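Long-range contacts in VAO-type flavoprotein oxidase VAO615 (Myceliophthora thermophila, PDB 6F72), which probably acts as an oxidoreductase whose bicovalently bound FAD, once reduced, reacts rapidly with molecular oxygen, although no substrate has been identified: residues Cys28-Gly33 / Lys145-Ile150; Trp43-Lys48 / Leu140-Lys145; Gly52-Thr57 / Tyr126-Thr131. One frame throughout, in Å; residues are numbered along the deposited sequence.

Interaction 1: Cys28-Gly33 / Lys145-Ile150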
loop_
_atom_site.group_PDB
_atom_site.type_symbol
_atom_site.label_atom_id
_atom_site.label_comp_id
_atom_site.label_asym_id
_atom_site.label_seq_id
_atom_site.Cartn_x
_atom_site.Cartn_y
_atom_site.Cartn_z
ATOM N N CYS A 28 24.095 13.331 13.049
ATOM C CA CYS A 28 22.722 12.869 13.271
ATOM C C CYS A 28 21.689 13.950 12.954
ATOM O O CYS A 28 21.989 15.140 13.044
ATOM C CB CYS A 28 22.549 12.457 14.729
ATOM S SG CYS A 28 23.607 11.110 15.298
ATOM N N ARG A 29 20.476 13.535 12.587
ATOM C CA ARG A 29 19.339 14.452 12.457
ATOM C C ARG A 29 18.952 14.987 13.830
ATOM O O ARG A 29 18.998 14.247 14.824
ATOM C CB ARG A 29 18.123 13.753 11.844
ATOM C CG ARG A 29 18.269 13.336 10.393
ATOM C CD ARG A 29 18.584 14.509 9.482
ATOM N NE ARG A 29 18.496 14.112 8.088
ATOM C CZ ARG A 29 19.028 14.785 7.076
ATOM N NH1 ARG A 29 19.706 15.904 7.293
ATOM N NH2 ARG A 29 18.885 14.324 5.840
ATOM N N VAL A 30 18.577 16.264 13.877
ATOM C CA VAL A 30 18.205 16.927 15.139
ATOM C C VAL A 30 16.807 16.515 15.622
ATOM O O VAL A 30 15.901 16.266 14.812
ATOM C CB VAL A 30 18.336 18.479 15.076
ATOM C CG1 VAL A 30 19.796 18.903 14.918
ATOM C CG2 VAL A 30 17.451 19.083 13.990
ATOM N N LEU A 31 16.651 16.449 16.943
ATOM C CA LEU A 31 15.397 16.044 17.579
ATOM C C LEU A 31 14.859 17.150 18.484
ATOM O O LEU A 31 15.647 17.982 18.952
ATOM C CB LEU A 31 15.604 14.744 18.378
ATOM C CG LEU A 31 15.797 13.438 17.582
ATOM C CD1 LEU A 31 15.820 12.253 18.540
ATOM C CD2 LEU A 31 14.715 13.233 16.529
ATOM N N PRO A 32 13.518 17.190 18.719
ATOM C CA PRO A 32 13.021 18.173 19.703
ATOM C C PRO A 32 13.710 17.933 21.039
ATOM O O PRO A 32 13.868 16.777 21.457
ATOM C CB PRO A 32 11.517 17.872 19.794
ATOM C CG PRO A 32 11.198 17.156 18.526
ATOM C CD PRO A 32 12.421 16.360 18.184
ATOM N N GLY A 33 14.169 19.017 21.656
ATOM C CA GLY A 33 14.971 18.949 22.878
ATOM C C GLY A 33 16.440 19.276 22.657
ATOM O O GLY A 33 17.106 19.752 23.579
ATOM N N LYS A 145 19.037 23.253 5.595
ATOM C CA LYS A 145 19.696 24.299 6.393
ATOM C C LYS A 145 19.785 23.904 7.876
ATOM O O LYS A 145 20.825 24.109 8.512
ATOM C CB LYS A 145 18.980 25.649 6.234
ATOM C CG LYS A 145 19.656 26.819 6.940
ATOM C CD LYS A 145 18.706 27.998 7.105
ATOM C CE LYS A 145 19.286 29.057 8.019
ATOM N NZ LYS A 145 18.533 30.327 7.863
ATOM N N HIS A 146 18.709 23.310 8.396
ATOM C CA HIS A 146 18.568 23.037 9.842
ATOM C C HIS A 146 18.784 21.599 10.291
ATOM O O HIS A 146 18.572 21.282 11.473
ATOM C CB HIS A 146 17.213 23.538 10.352
ATOM C CG HIS A 146 17.095 25.026 10.340
ATOM N ND1 HIS A 146 17.806 25.832 11.202
ATOM C CD2 HIS A 146 16.379 25.857 9.551
ATOM C CE1 HIS A 146 17.517 27.098 10.957
ATOM N NE2 HIS A 146 16.653 27.140 9.959
ATOM N N ASN A 147 19.191 20.740 9.350
ATOM C CA ASN A 147 19.493 19.334 9.618
ATOM C C ASN A 147 18.284 18.561 10.176
ATOM O O ASN A 147 18.415 17.705 11.060
ATOM C CB ASN A 147 20.746 19.228 10.506
ATOM C CG ASN A 147 21.266 17.818 10.625
ATOM O OD1 ASN A 147 21.225 17.029 9.674
ATOM N ND2 ASN A 147 21.754 17.488 11.805
ATOM N N VAL A 148 17.106 18.868 9.637
ATOM C CA VAL A 148 15.865 18.186 10.019
ATOM C C VAL A 148 15.585 17.015 9.068
ATOM O O VAL A 148 15.737 17.143 7.839
ATOM C CB VAL A 148 14.664 19.171 10.069
ATOM C CG1 VAL A 148 13.348 18.457 10.331
ATOM C CG2 VAL A 148 14.885 20.234 11.146
ATOM N N ARG A 149 15.198 15.874 9.649
ATOM C CA ARG A 149 14.684 14.740 8.888
ATOM C C ARG A 149 13.403 15.095 8.118
ATOM O O ARG A 149 12.421 15.575 8.688
ATOM C CB ARG A 149 14.422 13.558 9.821
ATOM C CG ARG A 149 13.966 12.276 9.136
ATOM C CD ARG A 149 13.507 11.244 10.162
ATOM N NE ARG A 149 12.719 10.213 9.502
ATOM C CZ ARG A 149 12.357 9.048 10.031
ATOM N NH1 ARG A 149 12.695 8.726 11.272
ATOM N NH2 ARG A 149 11.652 8.196 9.295
ATOM N N ILE A 150 13.439 14.848 6.813
ATOM C CA ILE A 150 12.251 14.928 5.982
ATOM C C ILE A 150 11.490 13.617 6.042
ATOM O O ILE A 150 12.077 12.539 5.959
ATOM C CB ILE A 150 12.590 15.335 4.518
ATOM C CG1 ILE A 150 12.924 16.840 4.451
ATOM C CG2 ILE A 150 11.463 14.969 3.548
ATOM C CD1 ILE A 150 11.735 17.781 4.605
HETATM O O HOH W 1 14.736 16.033 12.467
#
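The guanidinium of R29 has the carbonyl oxygen of V148 over one face, 4.0 Å above the plane and displaced toward the rim, while OD1 of N147 comes up near its edge. NH1 of R29 donates to that OD1 at 3.0 Å, the guanidinium and amide planes being turned 55° apart. The other branch of the same amide faces the backbone: ND2 of N147 donates to O of C28 at 2.7 Å. Both ends of the N147 amide are thus engaged by the N-terminal residues, which fixes its rotation. N147 is also the first residue after helix 133-146 to leave helical backbone angles, with positive phi, in the FAD-binding PCMH-type domain; its carbonyl oxygen receives N-H of V30 at 3.2 Å in a nearly straight bond. The arrangement fastens the N-terminal loop over the turn that leads from this helix to strand 150-153. The bend of R29 at chi2 (-58°) sets CD close to the backbone N of R149, while its CG meets CB of R149 at 3.9 Å. The side chain of V30 is directed toward 145-150, its CG2 touching CG2 of V148 at 4.0 Å and lying near the carbonyl oxygen of H146. A water bridges the segments, donating to O of V30 and accepting from N of R149 at 2.9 Å. On the N-terminal side, C28 is disulfide-bonded to C572, and the backbones of R29 and L571, in strand 571-573, are hydrogen-bonded.

Interaction 2: Trp43-Lys48 / Leu140-Lys145. With NAG (2-acetamido-2-deoxy-beta-D-glucopyranose), chain B.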
loop_
_atom_site.group_PDB
_atom_site.type_symbol
_atom_site.label_atom_id
_atom_site.label_comp_id
_atom_site.label_asym_id
_atom_site.label_seq_id
_atom_site.Cartn_x
_atom_site.Cartn_y
_atom_site.Cartn_z
ATOM N N TRP A 43 10.973 28.295 12.960
ATOM C CA TRP A 43 9.728 27.677 12.502
ATOM C C TRP A 43 8.738 28.706 11.915
ATOM O O TRP A 43 8.190 28.481 10.823
ATOM C CB TRP A 43 9.107 26.795 13.606
ATOM C CG TRP A 43 9.953 25.557 13.921
ATOM C CD1 TRP A 43 10.682 25.319 15.059
ATOM C CD2 TRP A 43 10.165 24.414 13.070
ATOM N NE1 TRP A 43 11.326 24.106 14.974
ATOM C CE2 TRP A 43 11.030 23.527 13.768
ATOM C CE3 TRP A 43 9.694 24.046 11.801
ATOM C CZ2 TRP A 43 11.439 22.303 13.234
ATOM C CZ3 TRP A 43 10.110 22.807 11.260
ATOM C CH2 TRP A 43 10.975 21.957 11.984
ATOM N N ALA A 44 8.558 29.838 12.608
ATOM C CA ALA A 44 7.727 30.943 12.108
ATOM C C ALA A 44 8.192 31.461 10.732
ATOM O O ALA A 44 7.370 31.713 9.856
ATOM C CB ALA A 44 7.666 32.085 13.119
ATOM N N LYS A 45 9.505 31.601 10.564
ATOM C CA LYS A 45 10.133 32.053 9.319
ATOM C C LYS A 45 9.853 31.068 8.162
ATOM O O LYS A 45 9.572 31.497 7.035
ATOM C CB LYS A 45 11.637 32.276 9.567
ATOM C CG LYS A 45 12.545 32.479 8.356
ATOM C CD LYS A 45 13.907 31.832 8.606
ATOM C CE LYS A 45 13.915 30.347 8.226
ATOM N NZ LYS A 45 14.800 29.493 9.080
ATOM N N LEU A 46 9.913 29.762 8.451
ATOM C CA LEU A 46 9.474 28.738 7.497
ATOM C C LEU A 46 7.976 28.873 7.223
ATOM O O LEU A 46 7.550 28.832 6.065
ATOM C CB LEU A 46 9.827 27.307 7.963
ATOM C CG LEU A 46 9.308 26.118 7.125
ATOM C CD1 LEU A 46 9.838 26.113 5.694
ATOM C CD2 LEU A 46 9.581 24.782 7.796
ATOM N N ASN A 47 7.194 29.060 8.286
ATOM C CA ASN A 47 5.744 29.216 8.173
ATOM C C ASN A 47 5.320 30.401 7.270
ATOM O O ASN A 47 4.328 30.298 6.538
ATOM C CB ASN A 47 5.103 29.316 9.560
ATOM C CG ASN A 47 3.614 29.025 9.539
ATOM O OD1 ASN A 47 3.088 28.489 8.565
ATOM N ND2 ASN A 47 2.925 29.379 10.630
ATOM N N LYS A 48 6.078 31.504 7.330
ATOM C CA LYS A 48 5.878 32.660 6.442
ATOM C C LYS A 48 6.102 32.272 4.971
ATOM O O LYS A 48 5.197 32.424 4.147
ATOM C CB LYS A 48 6.798 33.820 6.844
ATOM C CG LYS A 48 6.529 35.129 6.115
ATOM C CD LYS A 48 7.692 36.097 6.293
ATOM C CE LYS A 48 7.533 37.362 5.467
ATOM N NZ LYS A 48 6.698 38.388 6.146
ATOM N N LEU A 140 12.333 21.627 1.942
ATOM C CA LEU A 140 13.618 20.971 1.680
ATOM C C LEU A 140 14.798 21.887 1.996
ATOM O O LEU A 140 15.758 21.455 2.628
ATOM C CB LEU A 140 13.703 20.461 0.231
ATOM C CG LEU A 140 12.804 19.311 -0.251
ATOM C CD1 LEU A 140 12.901 19.142 -1.762
ATOM C CD2 LEU A 140 13.133 17.992 0.435
ATOM N N LYS A 141 14.717 23.152 1.579
ATOM C CA LYS A 141 15.784 24.121 1.866
ATOM C C LYS A 141 15.948 24.307 3.369
ATOM O O LYS A 141 17.074 24.304 3.884
ATOM C CB LYS A 141 15.523 25.485 1.211
ATOM C CG LYS A 141 15.825 25.523 -0.264
ATOM C CD LYS A 141 16.419 26.863 -0.674
ATOM C CE LYS A 141 17.135 26.756 -2.014
ATOM N NZ LYS A 141 18.155 25.661 -2.041
ATOM N N PHE A 142 14.814 24.465 4.053
ATOM C CA PHE A 142 14.776 24.653 5.497
ATOM C C PHE A 142 15.353 23.444 6.229
ATOM O O PHE A 142 16.214 23.601 7.107
ATOM C CB PHE A 142 13.341 24.921 5.960
ATOM C CG PHE A 142 13.201 25.087 7.452
ATOM C CD1 PHE A 142 12.980 23.982 8.279
ATOM C CD2 PHE A 142 13.300 26.351 8.035
ATOM C CE1 PHE A 142 12.854 24.142 9.654
ATOM C CE2 PHE A 142 13.176 26.509 9.404
ATOM C CZ PHE A 142 12.954 25.402 10.213
ATOM N N ALA A 143 14.869 22.252 5.868
ATOM C CA ALA A 143 15.307 21.006 6.510
ATOM C C ALA A 143 16.790 20.768 6.279
ATOM O O ALA A 143 17.499 20.342 7.193
ATOM C CB ALA A 143 14.482 19.821 6.043
ATOM N N GLN A 144 17.263 21.093 5.080
ATOM C CA GLN A 144 18.686 20.966 4.771
ATOM C C GLN A 144 19.538 22.020 5.502
ATOM O O GLN A 144 20.610 21.700 6.024
ATOM C CB GLN A 144 18.928 20.861 3.244
ATOM C CG GLN A 144 18.403 19.511 2.696
ATOM C CD GLN A 144 18.466 19.313 1.168
ATOM O OE1 GLN A 144 19.547 19.109 0.585
ATOM N NE2 GLN A 144 17.287 19.298 0.522
ATOM N N LYS A 145 19.037 23.253 5.595
ATOM C CA LYS A 145 19.696 24.299 6.393
ATOM C C LYS A 145 19.785 23.904 7.876
ATOM O O LYS A 145 20.825 24.109 8.512
ATOM C CB LYS A 145 18.980 25.649 6.234
ATOM C CG LYS A 145 19.656 26.819 6.940
ATOM C CD LYS A 145 18.706 27.998 7.105
ATOM C CE LYS A 145 19.286 29.057 8.019
ATOM N NZ LYS A 145 18.533 30.327 7.863
HETATM C C1 NAG B . 1.501 29.172 10.782
HETATM C C2 NAG B . 0.925 28.686 12.126
HETATM C C3 NAG B . -0.570 28.417 11.979
HETATM C C4 NAG B . -1.335 29.656 11.495
HETATM C C5 NAG B . -0.677 30.347 10.281
HETATM C C6 NAG B . -0.984 31.844 10.295
HETATM C C7 NAG B . 2.776 27.465 13.254
HETATM C C8 NAG B . 3.282 26.095 13.600
HETATM N N2 NAG B . 1.615 27.488 12.587
HETATM O O3 NAG B . -1.101 28.000 13.239
HETATM O O4 NAG B . -2.702 29.295 11.204
HETATM O O5 NAG B . 0.763 30.275 10.221
HETATM O O6 NAG B . -2.324 32.082 9.854
HETATM O O7 NAG B . 3.406 28.467 13.564
#
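F142 reaches from helix 133-146 to helix 40-49 and carries most of the contact, with L46 over one face of its ring and W43 beside its far end. CD2 of L46 sits 3.7 Å from the centroid of the F142 ring, close to the ring normal, in a CH-pi contact; CB of L46 meets the CD2 and CE2 side of the same ring. CE1 of F142 approaches CZ3 of W43 at 3.4 Å, over one face of the indole, the two ring planes inclined at 47°. This part is close-packed and buried, and L169 of strand 169-172 and P38 add further side chains to it.

The solvent side is looser and charged. The bent chain of K45 brings NZ to the edge of the F142 ring, 3.4 Å from CE2, near the ring plane rather than over its face. The extended chain of K145 places its own NZ 4.0 Å from NZ of K45, a pairing of like charges that would be expected to be unfavourable; D42 offers K45 a weak, long ion pair. With axes 11.1 Å apart and N-to-C directions 161° from each other, and with F142 supplying about half of the buried area, the segments form a nearly antiparallel helix pair, in which helix 133-146, within the FAD-binding PCMH-type region, packs against helix 40-49.

Interaction 3: Gly52-Thr57 / Tyr126-Thr131. With NAG (2-acetamido-2-deoxy-beta-D-glucopyranose), chain D; NAG (2-acetamido-2-deoxy-beta-D-glucopyranose), chain B.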
loop_
_atom_site.group_PDB
_atom_site.type_symbol
_atom_site.label_atom_id
_atom_site.label_comp_id
_atom_site.label_asym_id
_atom_site.label_seq_id
_atom_site.Cartn_x
_atom_site.Cartn_y
_atom_site.Cartn_z
ATOM N N GLY A 52 1.662 30.352 5.627
ATOM C CA GLY A 52 0.854 29.823 6.733
ATOM C C GLY A 52 0.553 28.323 6.737
ATOM O O GLY A 52 -0.283 27.860 7.522
ATOM N N HIS A 53 1.246 27.557 5.891
ATOM C CA HIS A 53 0.958 26.123 5.698
ATOM C C HIS A 53 1.815 25.146 6.524
ATOM O O HIS A 53 1.816 23.928 6.260
ATOM C CB HIS A 53 0.960 25.765 4.195
ATOM C CG HIS A 53 -0.245 26.271 3.461
ATOM N ND1 HIS A 53 -0.329 27.554 2.961
ATOM C CD2 HIS A 53 -1.427 25.675 3.171
ATOM C CE1 HIS A 53 -1.506 27.723 2.386
ATOM N NE2 HIS A 53 -2.191 26.598 2.498
ATOM N N LEU A 54 2.537 25.670 7.513
ATOM C CA LEU A 54 3.141 24.833 8.557
ATOM C C LEU A 54 2.122 24.535 9.656
ATOM O O LEU A 54 1.384 25.433 10.094
ATOM C CB LEU A 54 4.396 25.488 9.157
ATOM C CG LEU A 54 5.363 24.640 9.995
ATOM C CD1 LEU A 54 6.174 23.704 9.093
ATOM C CD2 LEU A 54 6.285 25.521 10.822
ATOM N N ILE A 55 2.078 23.268 10.064
ATOM C CA ILE A 55 1.216 22.776 11.141
ATOM C C ILE A 55 2.117 22.156 12.224
ATOM O O ILE A 55 3.014 21.386 11.909
ATOM C CB ILE A 55 0.181 21.728 10.629
ATOM C CG1 ILE A 55 -0.671 22.290 9.483
ATOM C CG2 ILE A 55 -0.724 21.236 11.763
ATOM C CD1 ILE A 55 -1.753 21.349 8.985
ATOM N N ALA A 56 1.907 22.532 13.484
ATOM C CA ALA A 56 2.471 21.802 14.631
ATOM C C ALA A 56 1.597 20.564 14.825
ATOM O O ALA A 56 0.369 20.678 14.923
ATOM C CB ALA A 56 2.475 22.659 15.896
ATOM N N THR A 57 2.216 19.387 14.845
ATOM C CA THR A 57 1.459 18.153 14.977
ATOM C C THR A 57 0.714 18.107 16.319
ATOM O O THR A 57 1.285 18.340 17.385
ATOM C CB THR A 57 2.353 16.906 14.826
ATOM O OG1 THR A 57 3.081 16.990 13.599
ATOM C CG2 THR A 57 1.523 15.632 14.848
ATOM N N TYR A 126 6.437 18.703 12.904
ATOM C CA TYR A 126 5.762 19.708 12.065
ATOM C C TYR A 126 5.384 19.117 10.712
ATOM O O TYR A 126 6.086 18.242 10.183
ATOM C CB TYR A 126 6.654 20.933 11.841
ATOM C CG TYR A 126 6.854 21.777 13.074
ATOM C CD1 TYR A 126 5.961 22.812 13.395
ATOM C CD2 TYR A 126 7.939 21.544 13.927
ATOM C CE1 TYR A 126 6.145 23.586 14.539
ATOM C CE2 TYR A 126 8.129 22.299 15.071
ATOM C CZ TYR A 126 7.242 23.324 15.368
ATOM O OH TYR A 126 7.463 24.062 16.510
ATOM N N VAL A 127 4.281 19.621 10.163
ATOM C CA VAL A 127 3.678 19.089 8.938
ATOM C C VAL A 127 3.548 20.223 7.911
ATOM O O VAL A 127 2.882 21.240 8.178
ATOM C CB VAL A 127 2.286 18.466 9.239
ATOM C CG1 VAL A 127 1.577 18.034 7.963
ATOM C CG2 VAL A 127 2.388 17.307 10.232
ATOM N N VAL A 128 4.189 20.055 6.752
ATOM C CA VAL A 128 4.052 21.017 5.632
ATOM C C VAL A 128 2.810 20.655 4.825
ATOM O O VAL A 128 2.784 19.617 4.156
ATOM C CB VAL A 128 5.293 21.057 4.711
ATOM C CG1 VAL A 128 5.099 22.073 3.581
ATOM C CG2 VAL A 128 6.539 21.397 5.506
ATOM N N ASN A 129 1.782 21.501 4.904
ATOM C CA ASN A 129 0.539 21.286 4.177
ATOM C C ASN A 129 0.755 21.765 2.736
ATOM O O ASN A 129 0.411 22.901 2.384
ATOM C CB ASN A 129 -0.620 21.996 4.892
ATOM C CG ASN A 129 -1.946 21.891 4.153
ATOM O OD1 ASN A 129 -2.088 21.155 3.164
ATOM N ND2 ASN A 129 -2.934 22.643 4.647
ATOM N N VAL A 130 1.322 20.868 1.913
ATOM C CA VAL A 130 1.845 21.210 0.581
ATOM C C VAL A 130 0.736 21.625 -0.386
ATOM O O VAL A 130 -0.277 20.934 -0.532
ATOM C CB VAL A 130 2.716 20.067 -0.011
ATOM C CG1 VAL A 130 3.143 20.363 -1.450
ATOM C CG2 VAL A 130 3.948 19.813 0.855
ATOM N N THR A 131 0.936 22.777 -1.026
ATOM C CA THR A 131 -0.017 23.279 -2.005
ATOM C C THR A 131 0.556 23.232 -3.428
ATOM O O THR A 131 -0.191 23.425 -4.382
ATOM C CB THR A 131 -0.468 24.713 -1.693
ATOM O OG1 THR A 131 0.673 25.577 -1.699
ATOM C CG2 THR A 131 -1.157 24.790 -0.350
HETATM C C1 NAG D . -4.265 22.727 4.101
HETATM C C2 NAG D . -5.512 22.912 4.982
HETATM C C3 NAG D . -6.771 22.959 4.112
HETATM C C4 NAG D . -6.682 24.049 3.032
HETATM C C5 NAG D . -5.419 23.789 2.202
HETATM C C6 NAG D . -5.190 24.838 1.110
HETATM C C7 NAG D . -5.176 21.930 7.229
HETATM C C8 NAG D . -5.469 20.732 8.083
HETATM N N2 NAG D . -5.664 21.867 5.987
HETATM O O3 NAG D . -7.934 23.142 4.927
HETATM O O4 NAG D . -7.826 23.971 2.170
HETATM O O5 NAG D . -4.257 23.721 3.051
HETATM O O6 NAG D . -4.633 26.035 1.668
HETATM O O7 NAG D . -4.524 22.874 7.656
HETATM C C1 NAG B . 1.501 29.172 10.782
HETATM C C2 NAG B . 0.925 28.686 12.126
HETATM C C3 NAG B . -0.570 28.417 11.979
HETATM C C4 NAG B . -1.335 29.656 11.495
HETATM C C5 NAG B . -0.677 30.347 10.281
HETATM C C6 NAG B . -0.984 31.844 10.295
HETATM C C7 NAG B . 2.776 27.465 13.254
HETATM C C8 NAG B . 3.282 26.095 13.600
HETATM N N2 NAG B . 1.615 27.488 12.587
HETATM O O3 NAG B . -1.101 28.000 13.239
HETATM O O4 NAG B . -2.702 29.295 11.204
HETATM O O5 NAG B . 0.763 30.275 10.221
HETATM O O6 NAG B . -2.324 32.082 9.854
HETATM O O7 NAG B . 3.406 28.467 13.564
#
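I55 and V127 form the central hydrogen-bonded pair of two antiparallel strands: N of I55 donates to O of V127 at 2.9 Å, and N of V127 returns a bond to O of I55 at 2.8 Å. Their CB atoms meet on one face of the sheet. A third backbone bond, from N of N129 to O of H53, extends the ladder beyond strand 54-56. On the other face, CD2 of L54 touches CD1 of Y126 at 3.8 Å, and CB of A56 lies near CE1 of the same ring. At the far end, CG2 of T131 lies over one face of the H53 imidazole, 3.8 Å from its centroid, in a CH-pi contact. NE2 of H53 forms a nearly straight 2.6 Å hydrogen bond with O6 of the sugar on N129.

Farther out, ND1 of H53 is bonded to O of L50, OG1 of T131 to OD2 of D135 and OG1 of T57 to O of P124. The ring of Y126 stacks with W43, and strand 126-129 continues the mixed sheet through backbone bonds to strand 169-172. C8 of the sugar on N47 lies at the edge of the Y126 ring, and N2 of that sugar donates weakly to O of L54. Covalent attachment at N129 ND2, 1.4 Å from sugar C1, together with the bond to H53, implies that this first sugar is held against both segments.

In the fold
The three interactions lie on the same side of the molecule. Interactions 1 and 2 both use helix 133-146, while strand 126-129 of interaction 3 precedes it in the chain. The first two share K145 and have centres 12 Å apart; V148 N probably bonds to A143 O at 2.9 Å, joining the turn to the helix. Interactions 2 and 3, centred 11 Å apart, meet through N47, whose O and OD1 probably accept N-H groups of G52 and L54, and both touch the glycan on N47. Interactions 1 and 3 do not touch, their nearest atoms being about 6 Å apart. The side chains of R149 and V127 lie about 9 Å and 11 Å from FAD.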